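Local coordinates for protein 4-oxalocrotonate decarboxylase NahK (Pseudomonas putida, PDB 5D2G) that catalyses the decarboxylation of (3E)-2-oxohex-3-enedioate to 2-oxopent-4-enoate, with a bound metal ion, in the catabolism of aromatic hydrocarbons, at residues 127-132 with 270-275; 160-165 with 186-191. The protein carries 1 engineered substitution. All blocks are in the same frame, centred on the assembly; numbering follows the deposited sequence.

Interaction 1 of 2, residues 127-132 with 270-275; sequences IEAEIS and VRYQGL. With MG (magnesium ion), chain B.
Behind the magnesium site of this FAA-hydrolase fold, the two sheets pack face against face, and Tyr272 of the five-stranded sheet spans the gap to Ala129 and Glu130 on metal-bearing strand 127-132. Its hydroxyl donates to the backbone carbonyl of Glu130, Tyr272 OH to Glu130 O being 2.7 Å. The bond meets the C=O at 130° and is tilted 20° from the carbonyl plane. Glu130 O itself lies at the edge of the phenol ring, near its plane. Beside it the methyl of Ala129 fills the angle between two partners: Ala129 CB lies 3.6 Å from Val270 CG1 and equally close to Tyr272 OH. Val270 CG1 is turned anti to the backbone N, which carries this branch to the alanine. Farther along, Ile131 and Leu275 cross at about a right angle, their CD1 methyls 4.0 Å apart.

The strands on which these residues sit are not sheet neighbours; their axes come no nearer than 8.7 Å and diverge by 24°, with side chains filling the interval. A phenylalanine in place of Tyr272 would probably leave the buried Glu130 carbonyl without its hydroxyl donor and the ring less firmly fixed. On the far side of the strand, Glu128 OE2 (2.0 Å) and Glu130 OE1 (1.9 Å) bind the magnesium, each with one carboxylate oxygen, while Glu161 OE1 and three waters complete six ligands. Glu130 OE2 accepts from metal-bound water 1 and from the backbone N of Gly254, bonds that restrain the carboxylate's rotation.

Interaction 2 of 2, residues 160-165 with 186-191; sequences VEVIDS and RFITGG. With MG (magnesium ion), chain B.
Arg186 O is gripped by two donors: Val162 N donates to it across the strands at 2.8 Å, and water 4 donates to it at 2.9 Å. The amide of Val162 stands well above the carbonyl plane, 48° out of it, instead of approaching along a lone pair. The same water donates to Glu161 OE2, 2.7 Å away, and so ties the carboxylate to the neighbouring strand. Glu161 CG is anti to the backbone N (chi1 -163°) and the chain runs extended beyond it, delivering OE1 to the magnesium at 1.9 Å. With OE1 on the metal and OE2 held by water 4 and by a salt bridge to Lys83, a residue of the 2-oxoglutarate site, the carboxylate is pinned at both oxygens.

The backbones form an antiparallel pair within the mixed sheet of the FAA-hydrolase fold. Val160 with Ile188 and Val162 with Arg186 are hydrogen-bonded pairs, whereas Glu161 and Phe187 form the non-hydrogen-bonded pair between them. Ile188 N to Val160 O is the shortest of the backbone bonds, 2.7 Å, and nearly straight at 167°. Val160 O also receives a CA-H contact from Phe187.

Glu161 and Phe187 share the metal-facing side of the sheet. On the other side, Val160 and Ile188 lie alongside each other, and the Ile188 CD1 methyl sits 4.0 Å from both Val160 CG1 and Val162 CG2. Arg186 CB packs against Val162 CB at 3.6 Å before the chain bends at chi2 and its guanidinium end leads away. Strand 276-282 covers this apolar face, Val278 touching both Val160 and Ile188.

How the interactions relate
Both interactions are buried and meet on adjacent strands of one sheet, 126-135 and 153-163, where Glu128 O and Glu161 N lie 2.9 Å apart, a probable hydrogen bond. Interaction 2 pairs neighbouring strands within that sheet through backbone bonds; interaction 1 joins it to the second sheet, chiefly by side chains and a single tyrosine hydroxyl. The metal links them: 127-132 supplies two carboxylate ligands, 160-165 the third, and waters 1 to 3 are common to both. Glu130 OE1 and Glu161 OE1 come within 3.0 Å, a closeness the magnesium charge presumably makes tolerable. Opposite the metal, both contacts are largely apolar, interaction 1 adding the tyrosine hydroxyl bond; there Ile127 touches Val160 and Val162.

Interaction 1 of 2, residues 127-132 with 270-275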
loop_
_atom_site.group_PDB
_atom_site.type_symbol
_atom_site.label_atom_id
_atom_site.label_comp_id
_atom_site.label_asym_id
_atom_site.label_seq_id
_atom_site.Cartn_x
_atom_site.Cartn_y
_atom_site.Cartn_z
ATOM N N ILE A 127 -9.810 5.168 2.362
ATOM C CA ILE A 127 -9.793 3.880 1.687
ATOM C C ILE A 127 -9.525 4.107 0.208
ATOM O O ILE A 127 -9.792 5.188 -0.324
ATOM C CB ILE A 127 -11.119 3.112 1.883
ATOM C CG1 ILE A 127 -12.307 3.946 1.415
ATOM C CG2 ILE A 127 -11.313 2.750 3.359
ATOM C CD1 ILE A 127 -13.524 3.098 1.099
ATOM N N GLU A 128 -8.981 3.093 -0.447
ATOM C CA GLU A 128 -8.760 3.158 -1.874
ATOM C C GLU A 128 -8.973 1.739 -2.397
ATOM O O GLU A 128 -8.585 0.765 -1.734
ATOM C CB GLU A 128 -7.342 3.670 -2.174
ATOM C CG GLU A 128 -6.241 2.912 -1.479
ATOM C CD GLU A 128 -4.842 3.518 -1.688
ATOM O OE1 GLU A 128 -4.687 4.521 -2.431
ATOM O OE2 GLU A 128 -3.894 2.972 -1.092
ATOM N N ALA A 129 -9.628 1.619 -3.551
ATOM C CA ALA A 129 -9.883 0.309 -4.152
ATOM C C ALA A 129 -8.653 -0.151 -4.921
ATOM O O ALA A 129 -8.061 0.623 -5.678
ATOM C CB ALA A 129 -11.049 0.380 -5.069
ATOM N N GLU A 130 -8.273 -1.411 -4.732
ATOM C CA GLU A 130 -7.097 -1.948 -5.397
ATOM C C GLU A 130 -7.325 -3.368 -5.874
ATOM O O GLU A 130 -8.314 -4.029 -5.512
ATOM C CB GLU A 130 -5.874 -1.921 -4.467
ATOM C CG GLU A 130 -5.708 -0.610 -3.683
ATOM C CD GLU A 130 -4.321 -0.416 -3.111
ATOM O OE1 GLU A 130 -4.185 0.480 -2.249
ATOM O OE2 GLU A 130 -3.372 -1.124 -3.526
ATOM N N ILE A 131 -6.393 -3.838 -6.686
ATOM C CA ILE A 131 -6.347 -5.244 -7.030
ATOM C C ILE A 131 -5.020 -5.778 -6.482
ATOM O O ILE A 131 -3.961 -5.164 -6.662
ATOM C CB ILE A 131 -6.549 -5.465 -8.565
ATOM C CG1 ILE A 131 -6.795 -6.940 -8.872
ATOM C CG2 ILE A 131 -5.387 -4.916 -9.371
ATOM C CD1 ILE A 131 -8.169 -7.402 -8.431
ATOM N N SER A 132 -5.088 -6.869 -5.731
ATOM C CA SER A 132 -3.883 -7.486 -5.213
ATOM C C SER A 132 -3.643 -8.735 -6.019
ATOM O O SER A 132 -4.566 -9.280 -6.644
ATOM C CB SER A 132 -4.040 -7.860 -3.740
ATOM O OG SER A 132 -4.357 -6.719 -2.953
ATOM N N VAL A 270 -17.138 -1.802 -2.352
ATOM C CA VAL A 270 -16.437 -1.542 -3.593
ATOM C C VAL A 270 -16.705 -2.677 -4.561
ATOM O O VAL A 270 -16.396 -3.832 -4.272
ATOM C CB VAL A 270 -14.939 -1.384 -3.358
ATOM C CG1 VAL A 270 -14.223 -1.205 -4.691
ATOM C CG2 VAL A 270 -14.688 -0.189 -2.451
ATOM N N ARG A 271 -17.292 -2.343 -5.705
ATOM C CA ARG A 271 -17.715 -3.365 -6.649
ATOM C C ARG A 271 -16.662 -3.539 -7.717
ATOM O O ARG A 271 -16.232 -2.565 -8.339
ATOM C CB ARG A 271 -19.052 -2.988 -7.273
ATOM C CG ARG A 271 -20.081 -2.597 -6.220
ATOM C CD ARG A 271 -21.453 -2.345 -6.825
ATOM N NE ARG A 271 -22.360 -1.838 -5.803
ATOM C CZ ARG A 271 -22.947 -2.592 -4.869
ATOM N NH1 ARG A 271 -22.738 -3.907 -4.818
ATOM N NH2 ARG A 271 -23.751 -2.028 -3.978
ATOM N N TYR A 272 -16.241 -4.783 -7.920
ATOM C CA TYR A 272 -15.224 -5.082 -8.916
ATOM C C TYR A 272 -15.879 -5.798 -10.083
ATOM O O TYR A 272 -16.609 -6.777 -9.895
ATOM C CB TYR A 272 -14.130 -5.950 -8.296
ATOM C CG TYR A 272 -13.236 -5.208 -7.325
ATOM C CD1 TYR A 272 -13.676 -4.880 -6.050
ATOM C CD2 TYR A 272 -11.947 -4.843 -7.689
ATOM C CE1 TYR A 272 -12.849 -4.201 -5.162
ATOM C CE2 TYR A 272 -11.123 -4.172 -6.819
ATOM C CZ TYR A 272 -11.576 -3.852 -5.557
ATOM O OH TYR A 272 -10.738 -3.182 -4.688
ATOM N N GLN A 273 -15.642 -5.296 -11.288
ATOM C CA GLN A 273 -16.277 -5.861 -12.468
ATOM C C GLN A 273 -15.981 -7.352 -12.594
ATOM O O GLN A 273 -14.826 -7.755 -12.726
ATOM C CB GLN A 273 -15.805 -5.095 -13.701
ATOM C CG GLN A 273 -16.353 -5.568 -15.019
ATOM C CD GLN A 273 -15.706 -4.826 -16.169
ATOM O OE1 GLN A 273 -14.799 -4.008 -15.962
ATOM N NE2 GLN A 273 -16.161 -5.103 -17.386
ATOM N N GLY A 274 -17.026 -8.170 -12.521
ATOM C CA GLY A 274 -16.883 -9.610 -12.658
ATOM C C GLY A 274 -16.238 -10.284 -11.454
ATOM O O GLY A 274 -16.082 -11.513 -11.437
ATOM N N LEU A 275 -15.873 -9.491 -10.445
ATOM C CA LEU A 275 -15.150 -10.009 -9.282
ATOM C C LEU A 275 -15.880 -9.817 -7.954
ATOM O O LEU A 275 -15.257 -9.886 -6.888
ATOM C CB LEU A 275 -13.761 -9.380 -9.196
ATOM C CG LEU A 275 -12.737 -9.821 -10.247
ATOM C CD1 LEU A 275 -11.371 -9.173 -9.988
ATOM C CD2 LEU A 275 -12.611 -11.330 -10.250
HETATM MG MG MG B . -2.731 1.442 -1.467
HETATM O O HOH W 1 -1.422 0.016 -2.076
HETATM O O HOH W 2 -1.239 2.625 -1.230
HETATM O O HOH W 3 -2.380 2.582 -3.238
#

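Interaction 2 of 2, residues 160-165 with 186-191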
loop_
_atom_site.group_PDB
_atom_site.type_symbol
_atom_site.label_atom_id
_atom_site.label_comp_id
_atom_site.label_asym_id
_atom_site.label_seq_id
_atom_site.Cartn_x
_atom_site.Cartn_y
_atom_site.Cartn_z
ATOM N N VAL A 160 -9.403 -3.613 -0.738
ATOM C CA VAL A 160 -9.477 -2.202 -0.411
ATOM C C VAL A 160 -8.419 -1.935 0.640
ATOM O O VAL A 160 -8.352 -2.663 1.633
ATOM C CB VAL A 160 -10.865 -1.853 0.156
ATOM C CG1 VAL A 160 -10.866 -0.457 0.762
ATOM C CG2 VAL A 160 -11.925 -2.003 -0.930
ATOM N N GLU A 161 -7.574 -0.923 0.426
ATOM C CA GLU A 161 -6.627 -0.556 1.469
ATOM C C GLU A 161 -7.227 0.533 2.328
ATOM O O GLU A 161 -7.901 1.429 1.824
ATOM C CB GLU A 161 -5.296 -0.049 0.911
ATOM C CG GLU A 161 -4.210 -0.065 1.992
ATOM C CD GLU A 161 -2.834 0.339 1.504
ATOM O OE1 GLU A 161 -2.703 0.849 0.368
ATOM O OE2 GLU A 161 -1.878 0.137 2.283
ATOM N N VAL A 162 -6.987 0.458 3.630
ATOM C CA VAL A 162 -7.248 1.607 4.470
ATOM C C VAL A 162 -5.879 2.198 4.703
ATOM O O VAL A 162 -4.996 1.525 5.268
ATOM C CB VAL A 162 -7.844 1.224 5.818
ATOM C CG1 VAL A 162 -8.146 2.491 6.608
ATOM C CG2 VAL A 162 -9.117 0.390 5.622
ATOM N N ILE A 163 -5.673 3.426 4.241
ATOM C CA ILE A 163 -4.383 4.068 4.469
ATOM C C ILE A 163 -4.588 5.130 5.527
ATOM O O ILE A 163 -5.683 5.658 5.681
ATOM C CB ILE A 163 -3.784 4.691 3.196
ATOM C CG1 ILE A 163 -4.749 5.700 2.575
ATOM C CG2 ILE A 163 -3.414 3.611 2.176
ATOM C CD1 ILE A 163 -4.170 6.378 1.312
ATOM N N ASP A 164 -3.531 5.427 6.273
ATOM C CA ASP A 164 -3.661 6.364 7.367
ATOM C C ASP A 164 -2.283 6.916 7.601
ATOM O O ASP A 164 -1.480 6.316 8.309
ATOM C CB ASP A 164 -4.181 5.616 8.598
ATOM C CG ASP A 164 -4.546 6.526 9.735
ATOM O OD1 ASP A 164 -4.846 7.717 9.499
ATOM O OD2 ASP A 164 -4.538 6.022 10.884
ATOM N N SER A 165 -1.987 8.048 6.972
ATOM C CA SER A 165 -0.712 8.689 7.217
ATOM C C SER A 165 -0.648 9.046 8.682
ATOM O O SER A 165 -1.607 9.590 9.237
ATOM C CB SER A 165 -0.576 9.967 6.403
ATOM O OG SER A 165 0.704 10.527 6.650
ATOM N N ARG A 186 -4.555 -0.800 7.238
ATOM C CA ARG A 186 -5.436 -1.955 7.136
ATOM C C ARG A 186 -5.585 -2.307 5.678
ATOM O O ARG A 186 -5.369 -1.465 4.805
ATOM C CB ARG A 186 -6.832 -1.691 7.719
ATOM C CG ARG A 186 -6.869 -1.309 9.195
ATOM C CD ARG A 186 -6.587 -2.487 10.119
ATOM N NE ARG A 186 -6.761 -2.066 11.511
ATOM C CZ ARG A 186 -5.789 -1.532 12.251
ATOM N NH1 ARG A 186 -4.573 -1.370 11.741
ATOM N NH2 ARG A 186 -6.037 -1.150 13.501
ATOM N N PHE A 187 -5.935 -3.562 5.412
ATOM C CA PHE A 187 -6.355 -3.939 4.075
ATOM C C PHE A 187 -7.469 -4.964 4.193
ATOM O O PHE A 187 -7.474 -5.803 5.100
ATOM C CB PHE A 187 -5.180 -4.436 3.217
ATOM C CG PHE A 187 -4.588 -5.744 3.678
ATOM C CD1 PHE A 187 -3.603 -5.772 4.660
ATOM C CD2 PHE A 187 -5.011 -6.946 3.116
ATOM C CE1 PHE A 187 -3.055 -6.976 5.084
ATOM C CE2 PHE A 187 -4.467 -8.159 3.530
ATOM C CZ PHE A 187 -3.482 -8.174 4.517
ATOM N N ILE A 188 -8.432 -4.853 3.286
ATOM C CA ILE A 188 -9.597 -5.718 3.273
ATOM C C ILE A 188 -9.639 -6.473 1.943
ATOM O O ILE A 188 -9.985 -5.899 0.912
ATOM C CB ILE A 188 -10.886 -4.888 3.376
ATOM C CG1 ILE A 188 -10.757 -3.838 4.494
ATOM C CG2 ILE A 188 -12.085 -5.788 3.594
ATOM C CD1 ILE A 188 -11.409 -2.496 4.174
ATOM N N THR A 189 -9.291 -7.755 1.957
ATOM C CA THR A 189 -9.433 -8.564 0.756
ATOM C C THR A 189 -10.884 -9.016 0.678
ATOM O O THR A 189 -11.568 -9.140 1.700
ATOM C CB THR A 189 -8.545 -9.792 0.792
ATOM O OG1 THR A 189 -8.939 -10.617 1.894
ATOM C CG2 THR A 189 -7.087 -9.395 0.937
ATOM N N GLY A 190 -11.381 -9.256 -0.525
ATOM C CA GLY A 190 -12.766 -9.649 -0.643
ATOM C C GLY A 190 -13.142 -9.908 -2.073
ATOM O O GLY A 190 -12.266 -10.036 -2.935
ATOM N N GLY A 191 -14.447 -9.968 -2.329
ATOM C CA GLY A 191 -14.942 -10.279 -3.654
ATOM C C GLY A 191 -14.482 -11.670 -4.019
ATOM O O GLY A 191 -14.361 -12.531 -3.140
HETATM MG MG MG B . -2.731 1.442 -1.467
HETATM O O HOH W 4 -2.513 -0.887 4.664
HETATM O O HOH W 1 -1.422 0.016 -2.076
HETATM O O HOH W 2 -1.239 2.625 -1.230
HETATM O O HOH W 3 -2.380 2.582 -3.238
#